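Local structure of glycosyl hydrolases family 2, sugar binding domain protein (Bacteroides uniformis str. 3978 T3 ii, 6D1P) at residues V202-I207 and V287-I291; I45-M49 and Y121-T125; A791-S796 and A807-S812. The protein is a gut bacterial beta-glucuronidase of glycosyl hydrolase family 2, an enzyme that probably hydrolyses O-glycosidic bonds to release glucuronic acid. All coordinates share one frame; numbering follows the deposited sequence.

Contact 1 (V202-I207 and V287-I291)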
loop_
_atom_site.group_PDB
_atom_site.type_symbol
_atom_site.label_atom_id
_atom_site.label_comp_id
_atom_site.label_asym_id
_atom_site.label_seq_id
_atom_site.Cartn_x
_atom_site.Cartn_y
_atom_site.Cartn_z
ATOM N N VAL A 202 -16.203 32.575 -27.453
ATOM C CA VAL A 202 -15.180 32.641 -28.484
ATOM C C VAL A 202 -13.899 33.104 -27.807
ATOM O O VAL A 202 -13.918 34.049 -27.016
ATOM C CB VAL A 202 -15.599 33.568 -29.640
ATOM C CG1 VAL A 202 -14.430 33.836 -30.576
ATOM C CG2 VAL A 202 -16.764 32.950 -30.411
ATOM N N HIS A 203 -12.794 32.430 -28.115
ATOM C CA HIS A 203 -11.594 32.453 -27.289
ATOM C C HIS A 203 -10.415 32.055 -28.157
ATOM O O HIS A 203 -10.585 31.475 -29.230
ATOM C CB HIS A 203 -11.724 31.475 -26.118
ATOM C CG HIS A 203 -12.174 30.113 -26.548
ATOM N ND1 HIS A 203 -13.487 29.701 -26.471
ATOM C CD2 HIS A 203 -11.494 29.094 -27.126
ATOM C CE1 HIS A 203 -13.593 28.480 -26.962
ATOM N NE2 HIS A 203 -12.398 28.087 -27.367
ATOM N N PHE A 204 -9.216 32.344 -27.668
ATOM C CA PHE A 204 -8.020 31.848 -28.329
ATOM C C PHE A 204 -7.873 30.358 -28.060
ATOM O O PHE A 204 -7.921 29.919 -26.906
ATOM C CB PHE A 204 -6.782 32.595 -27.843
ATOM C CG PHE A 204 -6.930 34.079 -27.874
ATOM C CD1 PHE A 204 -7.002 34.757 -29.080
ATOM C CD2 PHE A 204 -6.995 34.802 -26.697
ATOM C CE1 PHE A 204 -7.144 36.130 -29.114
ATOM C CE2 PHE A 204 -7.132 36.183 -26.721
ATOM C CZ PHE A 204 -7.207 36.847 -27.933
ATOM N N GLU A 205 -7.713 29.576 -29.128
ATOM C CA GLU A 205 -7.396 28.165 -28.966
ATOM C C GLU A 205 -5.888 27.936 -29.022
ATOM O O GLU A 205 -5.313 27.327 -28.115
ATOM C CB GLU A 205 -8.128 27.334 -30.027
ATOM C CG GLU A 205 -8.391 25.897 -29.601
ATOM C CD GLU A 205 -9.702 25.345 -30.151
ATOM O OE1 GLU A 205 -10.677 25.236 -29.367
ATOM O OE2 GLU A 205 -9.760 25.028 -31.362
ATOM N N GLN A 206 -5.227 28.462 -30.050
ATOM C CA GLN A 206 -3.796 28.268 -30.211
ATOM C C GLN A 206 -3.166 29.545 -30.756
ATOM O O GLN A 206 -3.777 30.265 -31.549
ATOM C CB GLN A 206 -3.524 27.079 -31.141
ATOM C CG GLN A 206 -2.122 26.499 -31.060
ATOM C CD GLN A 206 -1.987 25.212 -31.865
ATOM O OE1 GLN A 206 -1.452 24.213 -31.371
ATOM N NE2 GLN A 206 -2.473 25.231 -33.114
ATOM N N ILE A 207 -1.936 29.825 -30.313
ATOM C CA ILE A 207 -1.179 30.998 -30.752
ATOM C C ILE A 207 0.269 30.600 -30.988
ATOM O O ILE A 207 1.062 30.480 -30.044
ATOM C CB ILE A 207 -1.269 32.154 -29.733
ATOM C CG1 ILE A 207 -2.698 32.697 -29.679
ATOM C CG2 ILE A 207 -0.251 33.273 -30.049
ATOM C CD1 ILE A 207 -2.819 34.034 -29.010
ATOM N N VAL A 287 1.133 40.102 -27.190
ATOM C CA VAL A 287 -0.119 40.176 -26.444
ATOM C C VAL A 287 -1.262 40.148 -27.445
ATOM O O VAL A 287 -1.363 41.027 -28.313
ATOM C CB VAL A 287 -0.199 41.435 -25.564
ATOM C CG1 VAL A 287 -1.489 41.432 -24.774
ATOM C CG2 VAL A 287 0.995 41.534 -24.629
ATOM N N ALA A 288 -2.107 39.133 -27.334
ATOM C CA ALA A 288 -3.346 39.059 -28.083
ATOM C C ALA A 288 -4.494 39.451 -27.168
ATOM O O ALA A 288 -4.463 39.210 -25.959
ATOM C CB ALA A 288 -3.586 37.656 -28.648
ATOM N N GLU A 289 -5.518 40.045 -27.759
ATOM C CA GLU A 289 -6.549 40.676 -26.958
ATOM C C GLU A 289 -7.860 40.621 -27.715
ATOM O O GLU A 289 -7.931 41.035 -28.875
ATOM C CB GLU A 289 -6.159 42.120 -26.648
ATOM C CG GLU A 289 -6.513 42.553 -25.262
ATOM C CD GLU A 289 -6.393 44.042 -25.097
ATOM O OE1 GLU A 289 -5.277 44.571 -25.301
ATOM O OE2 GLU A 289 -7.423 44.680 -24.788
ATOM N N LEU A 290 -8.889 40.117 -27.061
ATOM C CA LEU A 290 -10.198 39.994 -27.672
ATOM C C LEU A 290 -11.236 40.485 -26.679
ATOM O O LEU A 290 -11.125 40.225 -25.476
ATOM C CB LEU A 290 -10.484 38.546 -28.081
ATOM C CG LEU A 290 -11.874 38.304 -28.662
ATOM C CD1 LEU A 290 -12.001 39.026 -30.002
ATOM C CD2 LEU A 290 -12.146 36.819 -28.815
ATOM N N ILE A 291 -12.245 41.193 -27.182
ATOM C CA ILE A 291 -13.270 41.806 -26.351
ATOM C C ILE A 291 -14.635 41.294 -26.779
ATOM O O ILE A 291 -14.916 41.176 -27.976
ATOM C CB ILE A 291 -13.216 43.345 -26.441
ATOM C CG1 ILE A 291 -11.811 43.838 -26.105
ATOM C CG2 ILE A 291 -14.244 43.971 -25.502
ATOM C CD1 ILE A 291 -11.496 45.205 -26.647
#
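The phenyl ring of F204 reaches from one strand to the other, and A288 sits over one of its faces: the methyl CB lies 4.2 Å from the centroid of the F204 ring, 28° off the normal, a CH-pi contact. At the ring's edge, in its plane, is the carbonyl carbon of E289. Two further atoms come in obliquely at the far end of the ring, with E289 N 3.6 Å and L290 CB 3.7 Å from F204 CZ. The ring gets there because CG stands opposite the carbonyl carbon about CA–CB (chi1 -50°), which sends CZ straight at the backbone of 287-291. F228 and L297 also meet this ring.

On the next inward-facing position I207 brings the tip of its longer branch to the same methyl, CD1 to A288 CB being 3.7 Å. The A288 methyl thus meets an aromatic ring and an aliphatic end side by side. Toward the other end of the contact, L290 CD2 comes to 3.7 Å from V202 O and 4.1 Å from V202 CG1. Replacing F204 with an alanine would probably open a gap beside A288 CB and L290 CB and cost A288 its CH-pi partner.

E289 points away from 202-207, its carboxylate in a salt bridge with R298. The backbones of E205 and Q206 both hydrogen-bond to A227, which makes a classic beta bulge in strand 203-213. The axes of 203-207 and 287-291 come within 8.3 Å at 142°, and the two strands belong to different sheets: 203-213 lies with 219-229 and 263-271, whereas 284-292 lies between 240-246 and 295-303. Two facing antiparallel sheets with apolar side chains between them make the immunoglobulin-like beta-sandwich expected of this family's second domain.

Contact 2 (I45-M49 and Y121-T125)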
loop_
_atom_site.group_PDB
_atom_site.type_symbol
_atom_site.label_atom_id
_atom_site.label_comp_id
_atom_site.label_asym_id
_atom_site.label_seq_id
_atom_site.Cartn_x
_atom_site.Cartn_y
_atom_site.Cartn_z
ATOM N N ILE A 45 -18.084 5.672 -8.625
ATOM C CA ILE A 45 -18.067 7.122 -8.444
ATOM C C ILE A 45 -19.140 7.532 -7.443
ATOM O O ILE A 45 -18.979 8.522 -6.711
ATOM C CB ILE A 45 -18.219 7.850 -9.798
ATOM C CG1 ILE A 45 -18.128 9.361 -9.613
ATOM C CG2 ILE A 45 -19.540 7.508 -10.473
ATOM C CD1 ILE A 45 -16.891 9.827 -8.887
ATOM N N TRP A 46 -20.235 6.760 -7.359
ATOM C CA TRP A 46 -21.240 7.035 -6.339
ATOM C C TRP A 46 -20.641 6.923 -4.946
ATOM O O TRP A 46 -20.869 7.791 -4.091
ATOM C CB TRP A 46 -22.434 6.095 -6.484
ATOM C CG TRP A 46 -23.379 6.176 -5.314
ATOM C CD1 TRP A 46 -23.720 5.163 -4.461
ATOM C CD2 TRP A 46 -24.067 7.346 -4.839
ATOM N NE1 TRP A 46 -24.583 5.627 -3.489
ATOM C CE2 TRP A 46 -24.816 6.960 -3.703
ATOM C CE3 TRP A 46 -24.129 8.677 -5.270
ATOM C CZ2 TRP A 46 -25.617 7.856 -2.995
ATOM C CZ3 TRP A 46 -24.920 9.565 -4.566
ATOM C CH2 TRP A 46 -25.656 9.151 -3.432
ATOM N N GLU A 47 -19.853 5.870 -4.706
ATOM C CA GLU A 47 -19.227 5.697 -3.403
ATOM C C GLU A 47 -18.307 6.868 -3.059
ATOM O O GLU A 47 -18.119 7.187 -1.877
ATOM C CB GLU A 47 -18.459 4.376 -3.363
ATOM C CG GLU A 47 -18.289 3.843 -1.947
ATOM C CD GLU A 47 -17.343 2.659 -1.862
ATOM O OE1 GLU A 47 -16.210 2.753 -2.403
ATOM O OE2 GLU A 47 -17.736 1.634 -1.245
ATOM N N VAL A 48 -17.737 7.524 -4.069
ATOM C CA VAL A 48 -16.908 8.699 -3.813
ATOM C C VAL A 48 -17.781 9.888 -3.454
ATOM O O VAL A 48 -17.401 10.727 -2.629
ATOM C CB VAL A 48 -16.031 8.997 -5.047
ATOM C CG1 VAL A 48 -15.284 10.352 -4.915
ATOM C CG2 VAL A 48 -15.061 7.853 -5.294
ATOM N N MET A 49 -18.954 9.970 -4.062
ATOM C CA MET A 49 -19.815 11.138 -3.969
ATOM C C MET A 49 -20.872 11.024 -2.877
ATOM O O MET A 49 -21.447 12.044 -2.489
ATOM C CB MET A 49 -20.498 11.366 -5.326
ATOM C CG MET A 49 -19.539 11.834 -6.429
ATOM S SD MET A 49 -18.945 13.457 -5.985
ATOM C CE MET A 49 -17.699 13.794 -7.232
ATOM N N TYR A 121 -14.288 13.723 -12.965
ATOM C CA TYR A 121 -15.716 13.594 -12.718
ATOM C C TYR A 121 -16.270 14.877 -12.125
ATOM O O TYR A 121 -15.681 15.440 -11.201
ATOM C CB TYR A 121 -16.010 12.441 -11.762
ATOM C CG TYR A 121 -15.629 11.075 -12.269
ATOM C CD1 TYR A 121 -14.305 10.633 -12.232
ATOM C CD2 TYR A 121 -16.600 10.203 -12.747
ATOM C CE1 TYR A 121 -13.967 9.360 -12.684
ATOM C CE2 TYR A 121 -16.271 8.939 -13.203
ATOM C CZ TYR A 121 -14.962 8.517 -13.173
ATOM O OH TYR A 121 -14.659 7.248 -13.627
ATOM N N VAL A 122 -17.390 15.342 -12.671
ATOM C CA VAL A 122 -18.286 16.282 -12.007
ATOM C C VAL A 122 -19.420 15.459 -11.403
ATOM O O VAL A 122 -20.150 14.769 -12.131
ATOM C CB VAL A 122 -18.838 17.326 -12.989
ATOM C CG1 VAL A 122 -19.999 18.103 -12.347
ATOM C CG2 VAL A 122 -17.742 18.269 -13.482
ATOM N N TYR A 123 -19.574 15.523 -10.084
ATOM C CA TYR A 123 -20.495 14.629 -9.390
ATOM C C TYR A 123 -20.333 13.200 -9.917
ATOM O O TYR A 123 -19.230 12.650 -9.851
ATOM C CB TYR A 123 -21.934 15.136 -9.527
ATOM C CG TYR A 123 -22.915 14.453 -8.601
ATOM C CD1 TYR A 123 -24.124 13.969 -9.082
ATOM C CD2 TYR A 123 -22.621 14.269 -7.250
ATOM C CE1 TYR A 123 -25.029 13.324 -8.244
ATOM C CE2 TYR A 123 -23.517 13.635 -6.404
ATOM C CZ TYR A 123 -24.727 13.160 -6.911
ATOM O OH TYR A 123 -25.630 12.522 -6.086
ATOM N N THR A 124 -21.381 12.590 -10.478
ATOM C CA THR A 124 -21.303 11.195 -10.889
ATOM C C THR A 124 -21.091 11.023 -12.382
ATOM O O THR A 124 -21.313 9.928 -12.905
ATOM C CB THR A 124 -22.565 10.440 -10.480
ATOM O OG1 THR A 124 -23.677 10.955 -11.221
ATOM C CG2 THR A 124 -22.809 10.600 -9.001
ATOM N N THR A 125 -20.666 12.069 -13.069
ATOM C CA THR A 125 -20.544 12.066 -14.517
ATOM C C THR A 125 -19.071 12.197 -14.885
ATOM O O THR A 125 -18.410 13.158 -14.474
ATOM C CB THR A 125 -21.351 13.218 -15.115
ATOM O OG1 THR A 125 -22.702 13.137 -14.652
ATOM C CG2 THR A 125 -21.332 13.148 -16.639
#
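I45 lays its longer branch across the ring of Y121: CD1 is over one face, 4.2 Å from the Y121 ring centroid and 26° off its normal, while I45 CG1 is 3.6 Å from Y121 CD2. With CG1 opposite the backbone N (chi1 -177°), that branch also passes close to the turn, where I45 CG1 is 3.5 Å from Y123 O. M49 comes to the same carbonyl from one helical turn on, its CE 3.2 Å from Y123 O. Its CB touches Y123 CE2 at 3.9 Å, and its sulfur makes an oblique Met-aromatic contact with that ring. W46 presents an edge, CZ3 standing 3.4 Å from Y123 OH.

Behind these contacts, a type II' turn from V122 to T125 puts Y123 and T124 at its corners, closed by backbone hydrogen bonds in both directions between V122 and T125. T124 CG2 then covers the centre of one face of the Y123 ring, and F148 meets that ring too. Y121 is placed by W91 and by a hydrogen bond between its OH and E119 OE1.

Further out, the W46 side chain lies about 4 Å from a bound sodium ion and packs on D434 of the second subunit. This is a short helix packed against a two-residue beta-hairpin turn, at the dimer-facing edge of the jelly-roll-like sugar-binding domain.

Contact 3 (A791-S796 and A807-S812)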
loop_
_atom_site.group_PDB
_atom_site.type_symbol
_atom_site.label_atom_id
_atom_site.label_comp_id
_atom_site.label_asym_id
_atom_site.label_seq_id
_atom_site.Cartn_x
_atom_site.Cartn_y
_atom_site.Cartn_z
ATOM N N ALA A 791 11.246 15.077 20.669
ATOM C CA ALA A 791 12.136 14.720 21.764
ATOM C C ALA A 791 11.453 14.992 23.104
ATOM O O ALA A 791 10.618 15.896 23.209
ATOM C CB ALA A 791 13.449 15.504 21.667
ATOM N N PRO A 792 11.794 14.221 24.155
ATOM C CA PRO A 792 12.804 13.152 24.184
ATOM C C PRO A 792 12.368 11.834 23.521
ATOM O O PRO A 792 11.191 11.472 23.595
ATOM C CB PRO A 792 13.018 12.934 25.685
ATOM C CG PRO A 792 11.677 13.180 26.256
ATOM C CD PRO A 792 11.139 14.364 25.471
ATOM N N VAL A 793 13.325 11.148 22.886
ATOM C CA VAL A 793 13.165 9.814 22.321
ATOM C C VAL A 793 14.479 9.062 22.514
ATOM O O VAL A 793 15.464 9.604 23.021
ATOM C CB VAL A 793 12.795 9.845 20.820
ATOM C CG1 VAL A 793 11.468 10.525 20.593
ATOM C CG2 VAL A 793 13.898 10.554 20.026
ATOM N N VAL A 794 14.502 7.811 22.087
ATOM C CA VAL A 794 15.736 7.041 22.022
ATOM C C VAL A 794 15.918 6.584 20.583
ATOM O O VAL A 794 15.022 5.941 20.019
ATOM C CB VAL A 794 15.726 5.842 22.976
ATOM C CG1 VAL A 794 16.977 5.016 22.761
ATOM C CG2 VAL A 794 15.642 6.314 24.430
ATOM N N VAL A 795 17.076 6.928 19.985
ATOM C CA VAL A 795 17.459 6.509 18.636
ATOM C C VAL A 795 18.377 5.290 18.712
ATOM O O VAL A 795 19.278 5.217 19.562
ATOM C CB VAL A 795 18.144 7.664 17.882
ATOM C CG1 VAL A 795 18.708 7.185 16.533
ATOM C CG2 VAL A 795 17.161 8.821 17.693
ATOM N N SER A 796 18.155 4.328 17.819
ATOM C CA SER A 796 19.010 3.158 17.696
ATOM C C SER A 796 19.749 3.157 16.357
ATOM O O SER A 796 19.226 3.626 15.341
ATOM C CB SER A 796 18.186 1.868 17.828
ATOM O OG SER A 796 17.282 1.727 16.747
ATOM N N ALA A 807 23.516 0.186 18.789
ATOM C CA ALA A 807 23.816 1.318 19.648
ATOM C C ALA A 807 22.548 2.128 19.917
ATOM O O ALA A 807 21.644 2.179 19.079
ATOM C CB ALA A 807 24.889 2.216 19.005
ATOM N N LEU A 808 22.517 2.805 21.078
ATOM C CA LEU A 808 21.396 3.645 21.494
ATOM C C LEU A 808 21.889 4.985 22.014
ATOM O O LEU A 808 22.937 5.070 22.650
ATOM C CB LEU A 808 20.567 3.004 22.618
ATOM C CG LEU A 808 19.996 1.614 22.380
ATOM C CD1 LEU A 808 19.382 1.138 23.662
ATOM C CD2 LEU A 808 18.976 1.662 21.247
ATOM N N ILE A 809 21.080 6.018 21.805
ATOM C CA ILE A 809 21.334 7.322 22.396
ATOM C C ILE A 809 20.000 7.966 22.745
ATOM O O ILE A 809 19.042 7.906 21.970
ATOM C CB ILE A 809 22.156 8.206 21.443
ATOM C CG1 ILE A 809 22.478 9.563 22.073
ATOM C CG2 ILE A 809 21.436 8.388 20.118
ATOM C CD1 ILE A 809 23.514 10.364 21.229
ATOM N N SER A 810 19.942 8.581 23.922
ATOM C CA SER A 810 18.779 9.344 24.340
ATOM C C SER A 810 18.929 10.769 23.848
ATOM O O SER A 810 20.001 11.366 23.963
ATOM C CB SER A 810 18.630 9.318 25.865
ATOM O OG SER A 810 18.838 7.998 26.343
ATOM N N VAL A 811 17.855 11.311 23.294
ATOM C CA VAL A 811 17.875 12.617 22.655
ATOM C C VAL A 811 16.931 13.523 23.435
ATOM O O VAL A 811 15.707 13.336 23.395
ATOM C CB VAL A 811 17.479 12.523 21.174
ATOM C CG1 VAL A 811 17.401 13.889 20.548
ATOM C CG2 VAL A 811 18.474 11.663 20.431
ATOM N N SER A 812 17.500 14.501 24.141
ATOM C CA SER A 812 16.766 15.438 25.002
ATOM C C SER A 812 15.630 16.186 24.302
ATOM O O SER A 812 15.858 17.232 23.680
ATOM C CB SER A 812 17.751 16.455 25.585
ATOM O OG SER A 812 18.616 16.946 24.564
#
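V793 and V811 face each other as a hydrogen-bonded pair in the antiparallel beta hairpin made by strands 793-799 and 807-811. Both of their backbone groups are used. V811 N reaches V793 O at 3.0 Å and nearly straight, 168° at the hydrogen; the return bond, V793 N to V811 O, is longer at 3.3 Å and more bent. Two residues on, V795 and I809 repeat the pattern with matched bonds, V795 N to I809 O and I809 N to V795 O both 3.0 Å.

The carbonyls take second, weaker partners. V811 O also receives the CA of P792 at 3.0 Å, just beyond the cis peptide that precedes the proline, and I809 O receives the CA of V794. The V794 and S796 backbones, in non-hydrogen-bonded pairs with S810 and L808, turn outward instead: V794 hydrogen-bonds with the T757 backbone, its N also reaching T757 OG1, and S796 hydrogen-bonds with the G755 backbone, both on the neighbouring strand side. Strand 793-799 is thereby gripped on both sides, whereas 807-811 is the outermost strand of the sheet within this chain.

The two faces differ. V793, V795, I809 and V811 share one, and V795 CG2 touches V811 CG2 while V795 CB lies against I809 CG2. The end of the I809 side chain leads away, and I809 packs on L721 and Q723 of strand 718-723. V794, S796, L808 and S810 share the other, which meets the second subunit: V794 packs on L808 of that chain and L808 on its V794. S796 OG, seated between its own backbone N and carbonyl carbon (chi1 66°), hydrogen-bonds T757 O of the second subunit. Within the hairpin, L808 arches over the same serine, its CD2 resting 3.5 Å from S796 CB.

In the fold
Along the chain contact 2 comes first, then contact 1, then contact 3, each closing before the next opens. Contacts 1 and 2 lie in successive N-terminal beta domains, their centres 33 Å apart and nearest atoms about 17 Å; they share no sheet. The TIM barrel region follows, and contact 3 belongs to the four-stranded sheet at the C-terminal end, with its centre 62 Å from that of contact 1, on the opposite side of the chain's centre, and 48 Å from that of contact 2. Contacts 2 and 3 both touch the second subunit, so the dimer interface probably draws on places far apart in the chain, while contact 1 is packing within one domain.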